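Local coordinates for protein peptidyl tryptophan dihydroxylase (Pseudomonas putida, PDB 7CTQ) that uses bound FAD to dihydroxylate a peptidyl tryptophan, a monooxygenase step essential for biogenesis of the tryptophylquinone cofactor, at residues Ala175-Ser178 / Trp183-Met186; Ser356-Glu361 / Glu400-Arg405; Arg405-Val410 / Met421-Leu426. All coordinates share one frame; numbering follows the deposited sequence.

Contact 1 (Ala175-Ser178 / Trp183-Met186)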
loop_
_atom_site.group_PDB
_atom_site.type_symbol
_atom_site.label_atom_id
_atom_site.label_comp_id
_atom_site.label_asym_id
_atom_site.label_seq_id
_atom_site.Cartn_x
_atom_site.Cartn_y
_atom_site.Cartn_z
ATOM N N ALA A 175 14.458 9.523 -13.592
ATOM C CA ALA A 175 13.636 9.718 -14.782
ATOM C C ALA A 175 12.604 8.605 -14.915
ATOM O O ALA A 175 12.763 7.506 -14.371
ATOM C CB ALA A 175 14.484 9.795 -16.055
ATOM N N VAL A 176 11.543 8.924 -15.662
ATOM C CA VAL A 176 10.493 7.992 -16.065
ATOM C C VAL A 176 10.253 8.187 -17.554
ATOM O O VAL A 176 10.131 9.326 -18.017
ATOM C CB VAL A 176 9.175 8.215 -15.297
ATOM C CG1 VAL A 176 8.292 6.956 -15.356
ATOM C CG2 VAL A 176 9.442 8.631 -13.869
ATOM N N GLU A 177 10.192 7.087 -18.306
ATOM C CA GLU A 177 9.831 7.179 -19.714
ATOM C C GLU A 177 8.874 6.053 -20.073
ATOM O O GLU A 177 9.051 4.900 -19.657
ATOM C CB GLU A 177 11.054 7.155 -20.654
ATOM C CG GLU A 177 11.880 5.883 -20.622
ATOM C CD GLU A 177 12.991 5.848 -21.684
ATOM O OE1 GLU A 177 12.855 6.468 -22.764
ATOM O OE2 GLU A 177 14.013 5.182 -21.426
ATOM N N SER A 178 7.845 6.419 -20.827
ATOM C CA SER A 178 6.936 5.465 -21.432
ATOM C C SER A 178 7.616 4.799 -22.625
ATOM O O SER A 178 8.156 5.477 -23.508
ATOM C CB SER A 178 5.654 6.185 -21.856
ATOM O OG SER A 178 5.075 5.616 -23.014
ATOM N N TRP A 183 7.086 0.567 -19.291
ATOM C CA TRP A 183 7.620 1.846 -18.863
ATOM C C TRP A 183 8.827 1.571 -17.982
ATOM O O TRP A 183 8.961 0.497 -17.388
ATOM C CB TRP A 183 6.560 2.716 -18.138
ATOM C CG TRP A 183 5.974 2.077 -16.924
ATOM C CD1 TRP A 183 4.901 1.217 -16.872
ATOM C CD2 TRP A 183 6.419 2.242 -15.575
ATOM N NE1 TRP A 183 4.661 0.841 -15.569
ATOM C CE2 TRP A 183 5.572 1.461 -14.753
ATOM C CE3 TRP A 183 7.441 2.987 -14.975
ATOM C CZ2 TRP A 183 5.737 1.385 -13.366
ATOM C CZ3 TRP A 183 7.591 2.922 -13.598
ATOM C CH2 TRP A 183 6.747 2.122 -12.808
ATOM N N ALA A 184 9.713 2.556 -17.904
ATOM C CA ALA A 184 10.940 2.400 -17.140
ATOM C C ALA A 184 11.079 3.522 -16.121
ATOM O O ALA A 184 10.684 4.664 -16.373
ATOM C CB ALA A 184 12.176 2.367 -18.068
ATOM N N TRP A 185 11.634 3.174 -14.968
ATOM C CA TRP A 185 12.028 4.123 -13.941
ATOM C C TRP A 185 13.525 3.971 -13.705
ATOM O O TRP A 185 14.030 2.846 -13.618
ATOM C CB TRP A 185 11.266 3.863 -12.647
ATOM C CG TRP A 185 11.929 4.370 -11.412
ATOM C CD1 TRP A 185 12.577 3.631 -10.461
ATOM C CD2 TRP A 185 11.988 5.731 -10.973
ATOM N NE1 TRP A 185 13.039 4.450 -9.461
ATOM C CE2 TRP A 185 12.688 5.743 -9.749
ATOM C CE3 TRP A 185 11.513 6.940 -11.497
ATOM C CZ2 TRP A 185 12.929 6.918 -9.038
ATOM C CZ3 TRP A 185 11.756 8.107 -10.795
ATOM C CH2 TRP A 185 12.452 8.087 -9.574
ATOM N N MET A 186 14.233 5.094 -13.586
ATOM C CA MET A 186 15.676 5.043 -13.378
ATOM C C MET A 186 16.124 6.144 -12.424
ATOM O O MET A 186 15.526 7.223 -12.367
ATOM C CB MET A 186 16.443 5.164 -14.705
ATOM C CG MET A 186 16.175 6.461 -15.433
ATOM S SD MET A 186 16.721 6.403 -17.140
ATOM C CE MET A 186 15.237 5.839 -17.981
#

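Contact 2 (Ser356-Glu361 / Glu400-Arg405)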
loop_
_atom_site.group_PDB
_atom_site.type_symbol
_atom_site.label_atom_id
_atom_site.label_comp_id
_atom_site.label_asym_id
_atom_site.label_seq_id
_atom_site.Cartn_x
_atom_site.Cartn_y
_atom_site.Cartn_z
ATOM N N SER A 356 -31.861 6.180 -4.867
ATOM C CA SER A 356 -32.803 5.065 -4.867
ATOM C C SER A 356 -32.169 3.778 -4.351
ATOM O O SER A 356 -32.874 2.914 -3.821
ATOM C CB SER A 356 -33.373 4.854 -6.279
ATOM O OG SER A 356 -32.431 4.234 -7.143
ATOM N N ALA A 357 -30.847 3.644 -4.468
ATOM C CA ALA A 357 -30.128 2.442 -4.069
ATOM C C ALA A 357 -29.561 2.508 -2.653
ATOM O O ALA A 357 -28.930 1.538 -2.218
ATOM C CB ALA A 357 -28.980 2.170 -5.056
ATOM N N VAL A 358 -29.760 3.615 -1.930
ATOM C CA VAL A 358 -29.179 3.771 -0.597
ATOM C C VAL A 358 -29.848 2.806 0.374
ATOM O O VAL A 358 -31.075 2.634 0.362
ATOM C CB VAL A 358 -29.336 5.228 -0.125
ATOM C CG1 VAL A 358 -29.097 5.333 1.347
ATOM C CG2 VAL A 358 -28.406 6.166 -0.914
ATOM N N ARG A 359 -29.050 2.165 1.228
ATOM C CA ARG A 359 -29.585 1.159 2.135
ATOM C C ARG A 359 -29.093 1.403 3.553
ATOM O O ARG A 359 -27.920 1.730 3.766
ATOM C CB ARG A 359 -29.194 -0.262 1.679
ATOM C CG ARG A 359 -29.885 -0.720 0.392
ATOM C CD ARG A 359 -29.577 -2.182 0.062
ATOM N NE ARG A 359 -29.951 -3.094 1.143
ATOM C CZ ARG A 359 -31.070 -3.814 1.189
ATOM N NH1 ARG A 359 -31.960 -3.746 0.211
ATOM N NH2 ARG A 359 -31.297 -4.608 2.226
ATOM N N VAL A 360 -29.994 1.230 4.518
ATOM C CA VAL A 360 -29.621 1.171 5.929
ATOM C C VAL A 360 -29.313 -0.284 6.260
ATOM O O VAL A 360 -30.163 -1.167 6.081
ATOM C CB VAL A 360 -30.734 1.712 6.834
ATOM C CG1 VAL A 360 -30.384 1.436 8.267
ATOM C CG2 VAL A 360 -30.949 3.216 6.606
ATOM N N GLU A 361 -28.097 -0.540 6.724
ATOM C CA GLU A 361 -27.657 -1.885 7.054
ATOM C C GLU A 361 -26.776 -1.827 8.291
ATOM O O GLU A 361 -26.122 -0.818 8.562
ATOM C CB GLU A 361 -26.879 -2.544 5.888
ATOM C CG GLU A 361 -27.738 -2.917 4.686
ATOM C CD GLU A 361 -26.969 -3.694 3.623
ATOM O OE1 GLU A 361 -27.336 -3.591 2.436
ATOM O OE2 GLU A 361 -26.000 -4.406 3.963
ATOM N N GLU A 400 -36.156 7.398 8.546
ATOM C CA GLU A 400 -37.345 8.256 8.520
ATOM C C GLU A 400 -37.588 8.814 7.122
ATOM O O GLU A 400 -38.727 8.813 6.637
ATOM C CB GLU A 400 -37.210 9.386 9.542
ATOM C CG GLU A 400 -37.318 8.926 10.992
ATOM C CD GLU A 400 -37.462 10.081 11.977
ATOM O OE1 GLU A 400 -37.100 11.227 11.623
ATOM O OE2 GLU A 400 -37.946 9.842 13.105
ATOM N N LEU A 401 -36.528 9.265 6.441
ATOM C CA LEU A 401 -36.690 9.773 5.074
ATOM C C LEU A 401 -37.259 8.706 4.153
ATOM O O LEU A 401 -38.153 8.984 3.345
ATOM C CB LEU A 401 -35.356 10.277 4.513
ATOM C CG LEU A 401 -34.764 11.566 5.089
ATOM C CD1 LEU A 401 -33.306 11.731 4.660
ATOM C CD2 LEU A 401 -35.596 12.778 4.678
ATOM N N GLN A 402 -36.751 7.476 4.252
ATOM C CA GLN A 402 -37.268 6.410 3.415
ATOM C C GLN A 402 -38.690 6.033 3.806
ATOM O O GLN A 402 -39.413 5.473 2.979
ATOM C CB GLN A 402 -36.332 5.202 3.474
ATOM C CG GLN A 402 -34.933 5.495 2.892
ATOM C CD GLN A 402 -34.021 4.276 2.870
ATOM O OE1 GLN A 402 -34.019 3.466 3.804
ATOM N NE2 GLN A 402 -33.226 4.150 1.807
ATOM N N ALA A 403 -39.110 6.352 5.031
ATOM C CA ALA A 403 -40.489 6.168 5.467
ATOM C C ALA A 403 -41.395 7.328 5.074
ATOM O O ALA A 403 -42.577 7.316 5.441
ATOM C CB ALA A 403 -40.546 5.976 6.986
ATOM N N GLY A 404 -40.882 8.329 4.362
ATOM C CA GLY A 404 -41.704 9.427 3.889
ATOM C C GLY A 404 -41.815 10.628 4.805
ATOM O O GLY A 404 -42.610 11.534 4.515
ATOM N N ARG A 405 -41.061 10.673 5.899
ATOM C CA ARG A 405 -41.082 11.860 6.741
ATOM C C ARG A 405 -40.357 13.009 6.032
ATOM O O ARG A 405 -39.299 12.796 5.427
ATOM C CB ARG A 405 -40.434 11.574 8.101
ATOM C CG ARG A 405 -40.738 12.645 9.133
ATOM C CD ARG A 405 -40.140 12.394 10.518
ATOM N NE ARG A 405 -40.725 13.329 11.486
ATOM C CZ ARG A 405 -40.161 13.700 12.632
ATOM N NH1 ARG A 405 -38.973 13.219 12.986
ATOM N NH2 ARG A 405 -40.792 14.560 13.427
HETATM O O HOH W 1 -32.818 1.012 3.589
#

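Contact 3 (Arg405-Val410 / Met421-Leu426)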
loop_
_atom_site.group_PDB
_atom_site.type_symbol
_atom_site.label_atom_id
_atom_site.label_comp_id
_atom_site.label_asym_id
_atom_site.label_seq_id
_atom_site.Cartn_x
_atom_site.Cartn_y
_atom_site.Cartn_z
ATOM N N ARG A 405 -41.061 10.673 5.899
ATOM C CA ARG A 405 -41.082 11.860 6.741
ATOM C C ARG A 405 -40.357 13.009 6.032
ATOM O O ARG A 405 -39.299 12.796 5.427
ATOM C CB ARG A 405 -40.434 11.574 8.101
ATOM C CG ARG A 405 -40.738 12.645 9.133
ATOM C CD ARG A 405 -40.140 12.394 10.518
ATOM N NE ARG A 405 -40.725 13.329 11.486
ATOM C CZ ARG A 405 -40.161 13.700 12.632
ATOM N NH1 ARG A 405 -38.973 13.219 12.986
ATOM N NH2 ARG A 405 -40.792 14.560 13.427
ATOM N N PRO A 406 -40.914 14.225 6.050
ATOM C CA PRO A 406 -40.268 15.338 5.342
ATOM C C PRO A 406 -38.934 15.706 5.968
ATOM O O PRO A 406 -38.756 15.632 7.191
ATOM C CB PRO A 406 -41.288 16.481 5.465
ATOM C CG PRO A 406 -42.227 16.059 6.549
ATOM C CD PRO A 406 -42.279 14.574 6.477
ATOM N N LEU A 407 -37.993 16.114 5.108
ATOM C CA LEU A 407 -36.622 16.349 5.563
ATOM C C LEU A 407 -36.579 17.372 6.687
ATOM O O LEU A 407 -35.879 17.176 7.686
ATOM C CB LEU A 407 -35.739 16.800 4.392
ATOM C CG LEU A 407 -34.287 17.104 4.767
ATOM C CD1 LEU A 407 -33.699 15.961 5.571
ATOM C CD2 LEU A 407 -33.449 17.363 3.535
ATOM N N GLU A 408 -37.350 18.457 6.556
ATOM C CA GLU A 408 -37.347 19.499 7.578
ATOM C C GLU A 408 -37.675 18.931 8.954
ATOM O O GLU A 408 -36.994 19.239 9.940
ATOM C CB GLU A 408 -38.330 20.605 7.191
ATOM C CG GLU A 408 -37.825 21.485 6.055
ATOM C CD GLU A 408 -37.692 22.960 6.440
ATOM O OE1 GLU A 408 -37.754 23.276 7.650
ATOM O OE2 GLU A 408 -37.520 23.802 5.525
ATOM N N ALA A 409 -38.691 18.068 9.033
ATOM C CA ALA A 409 -39.037 17.431 10.304
ATOM C C ALA A 409 -37.940 16.478 10.777
ATOM O O ALA A 409 -37.647 16.410 11.978
ATOM C CB ALA A 409 -40.367 16.687 10.168
ATOM N N VAL A 410 -37.330 15.730 9.850
ATOM C CA VAL A 410 -36.339 14.715 10.215
ATOM C C VAL A 410 -35.162 15.343 10.949
ATOM O O VAL A 410 -34.641 14.779 11.922
ATOM C CB VAL A 410 -35.883 13.944 8.959
ATOM C CG1 VAL A 410 -34.697 13.047 9.266
ATOM C CG2 VAL A 410 -37.034 13.126 8.395
ATOM N N MET A 421 -25.266 20.591 7.878
ATOM C CA MET A 421 -24.312 19.528 7.594
ATOM C C MET A 421 -25.016 18.294 7.040
ATOM O O MET A 421 -24.565 17.697 6.056
ATOM C CB MET A 421 -23.537 19.188 8.864
ATOM C CG MET A 421 -22.497 18.100 8.735
ATOM S SD MET A 421 -21.917 17.552 10.369
ATOM C CE MET A 421 -23.473 17.158 11.180
ATOM N N VAL A 422 -26.138 17.906 7.651
ATOM C CA VAL A 422 -26.842 16.711 7.201
ATOM C C VAL A 422 -27.432 16.928 5.812
ATOM O O VAL A 422 -27.408 16.022 4.969
ATOM C CB VAL A 422 -27.917 16.312 8.226
ATOM C CG1 VAL A 422 -28.974 15.421 7.574
ATOM C CG2 VAL A 422 -27.253 15.646 9.436
ATOM N N ARG A 423 -27.958 18.130 5.553
ATOM C CA ARG A 423 -28.529 18.437 4.242
ATOM C C ARG A 423 -27.489 18.355 3.133
ATOM O O ARG A 423 -27.786 17.891 2.025
ATOM C CB ARG A 423 -29.146 19.833 4.256
ATOM C CG ARG A 423 -30.386 19.952 5.103
ATOM C CD ARG A 423 -30.953 21.361 5.021
ATOM N NE ARG A 423 -32.266 21.448 5.658
ATOM C CZ ARG A 423 -33.420 21.189 5.048
ATOM N NH1 ARG A 423 -33.441 20.825 3.774
ATOM N NH2 ARG A 423 -34.560 21.304 5.713
ATOM N N ARG A 424 -26.281 18.848 3.394
ATOM C CA ARG A 424 -25.219 18.781 2.392
ATOM C C ARG A 424 -24.840 17.339 2.080
ATOM O O ARG A 424 -24.603 16.994 0.922
ATOM C CB ARG A 424 -23.997 19.556 2.877
ATOM C CG ARG A 424 -24.175 21.063 2.858
ATOM C CD ARG A 424 -22.830 21.755 2.975
ATOM N NE ARG A 424 -22.067 21.286 4.134
ATOM C CZ ARG A 424 -22.171 21.802 5.356
ATOM N NH1 ARG A 424 -23.017 22.805 5.584
ATOM N NH2 ARG A 424 -21.442 21.312 6.355
ATOM N N TRP A 425 -24.754 16.484 3.104
ATOM C CA TRP A 425 -24.471 15.073 2.852
ATOM C C TRP A 425 -25.555 14.448 1.979
ATOM O O TRP A 425 -25.258 13.747 1.009
ATOM C CB TRP A 425 -24.335 14.316 4.180
ATOM C CG TRP A 425 -23.851 12.908 4.026
ATOM C CD1 TRP A 425 -22.552 12.493 3.951
ATOM C CD2 TRP A 425 -24.658 11.728 3.917
ATOM N NE1 TRP A 425 -22.505 11.123 3.805
ATOM C CE2 TRP A 425 -23.783 10.633 3.784
ATOM C CE3 TRP A 425 -26.043 11.491 3.927
ATOM C CZ2 TRP A 425 -24.244 9.314 3.658
ATOM C CZ3 TRP A 425 -26.498 10.181 3.804
ATOM C CH2 TRP A 425 -25.599 9.111 3.674
ATOM N N LEU A 426 -26.824 14.714 2.292
ATOM C CA LEU A 426 -27.903 14.110 1.518
ATOM C C LEU A 426 -27.849 14.543 0.059
ATOM O O LEU A 426 -28.167 13.760 -0.846
ATOM C CB LEU A 426 -29.251 14.476 2.134
ATOM C CG LEU A 426 -29.468 13.861 3.526
ATOM C CD1 LEU A 426 -30.674 14.499 4.214
ATOM C CD2 LEU A 426 -29.637 12.350 3.423
#

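Contact 1 (Ala175-Ser178 / Trp183-Met186)
With its CG anti to the backbone N (chi1 157°), W185 swings the benzo half of its indole toward V176 on the partner strand. V176 is turned so that CG2 lies beside its own backbone N, which brings this methyl in plane to the edge of the indole, 3.6 Å from W185 CE3. The other methyl, CG1, points along W183 and approaches it more loosely, 4.1 Å from W183 CE3, so one valine serves two tryptophans on the same face of the sheet. The carbonyl of A175 also crowds in on the benzo half, its O 3.2 Å from W185 CE3. W185 meets the ring of Y195 and lies near the bound FAD, so this face of the hairpin flanks the cofactor.

M186 and E177 belong to the opposite face. M186 holds CG between its backbone N and carbonyl carbon (chi1 61°), with CG 3.8 Å from A175 CB. The bend near its sulfur carries CE to 3.7 Å from E177 OE2, a van der Waals approach; the hydrogen bond of OE2 is to S222 OG.

The backbones form a regular antiparallel hairpin. A175 with M186 and E177 with A184 are hydrogen-bonded pairs, each joined by two bonds; A184 N to E177 O, at 3.0 Å, is the straightest of the four.

Strand 67-76 runs parallel to 173-179, and strand 193-201 pairs antiparallel with 182-188. Helix 223-228 packs on A175, E177 and M186, while helix 335-341 meets S178 and W183.

Contact 2 (Ser356-Glu361 / Glu400-Arg405)
Direct hydrogen bonding between Q402 and V358 is the core of this small contact. Q402 sets CG anti to its carbonyl carbon (chi1 -64°) and runs extended from there, carrying its amide from the last turn of helix 395-402 to the backbone just before and at the start of strand 359-367. Q402 NE2 donates to V358 O at 3.0 Å. The acceptor lies in the plane of the glutamine amide, but the donor stands above the carbonyl plane, 51° out of it, and the bond is bent to 138° at the hydrogen.

A water-mediated bond uses the other end of the same amide. The water donates to Q402 OE1 at 2.7 Å and accepts from V360 N at 3.0 Å. One primary amide thus serves a backbone acceptor directly and a backbone donor through solvent. The two bonds restrain its rotation, and the pattern is consistent with the amide orientation, NE2 toward V358 O.

Van der Waals contact is slight: a methyl, V360 CG2, lies beside the amide oxygen Q402 OE1 at 4.2 Å, and the segments bury little surface between them.

Ionic pairs stay within each segment. R359 NE meets E361 OE1 on its anti side at 3.0 Å, and E361 OE2 has a second partner in R363. Across the helix end, R405 NH1 reaches E400 OE1 at 3.1 Å on the syn side, with that oxygen in the guanidinium plane.

G404, with positive phi, ends the helix in a Schellman motif, in which R405 N bonds back to E400 O and G404 N to L401 O. R359 and E361 pair with V378 and V376 of strand 370-378; Q402 binds on the side away from that strand, docking the capped helix end on the first strand of a beta hairpin.

Contact 3 (Arg405-Val410 / Met421-Leu426)
L407 and L426 reach toward each other tip to tip, L407 CD1 lying 3.6 Å from L426 CD1, and form the apolar half of the first shell. L407 owes its reach to a CG held anti to the backbone N (chi1 179°), which sends both methyls across to helix 416-428. Its second methyl, CD2, lies 3.5 Å from R423 NH1, and its CG sits 3.8 Å above one face of the R423 guanidinium, offset toward the rim. One face of the flat cationic group therefore lies on a leucine.

E408 approaches the same group at its edge. Its CG lies in the guanidinium plane, 3.3 Å from R423 NH2. The charged pairing is weak: E408 OE2 is 3.9 Å from R423 NH2, the carboxylate and guanidinium planes stand 79° apart, and no N-H points at the oxygen. Attraction here is between charges alone. Replacing R423 with an alanine would probably uncover the flank of L407 and leave the carboxylate of E408 without its nearby positive charge.

Behind these groups stand the backbones that position them. P406 occupies the N-cap of the short helix 407-410, and V410 N bonds to P406 O at 3.0 Å. R423 leaves its helix extended from CG to NE, which lets it span to the shorter helix.

L401 of helix 395-402 packs on both L407 and L426, so helices 395-402, 407-410 and 416-428 meet around L401. W355 also touches L426, while farther round helix 416-428, M421 and V422 meet strand 392-393 and W425 packs on L389.

Overall arrangement
Contacts 2 and 3 form one neighbourhood, with centres about 12 Å apart and R405 shared between them. Helix 395-402 ends in contact 2 and helix 407-410 follows directly in contact 3. The two helices also touch where E400 OE1 lies 3.7 Å from V410 CG2, and L401 joins them further. Contact 1 stands apart, its centre about 50 Å from either of the others and its nearest atoms about 35 Å from contact 2. It alone of the three borders the flavin, the W185 side chain being about 5 Å from the bound FAD. The C-terminal pair lies in a peripheral part of the chain, remote from the FAD.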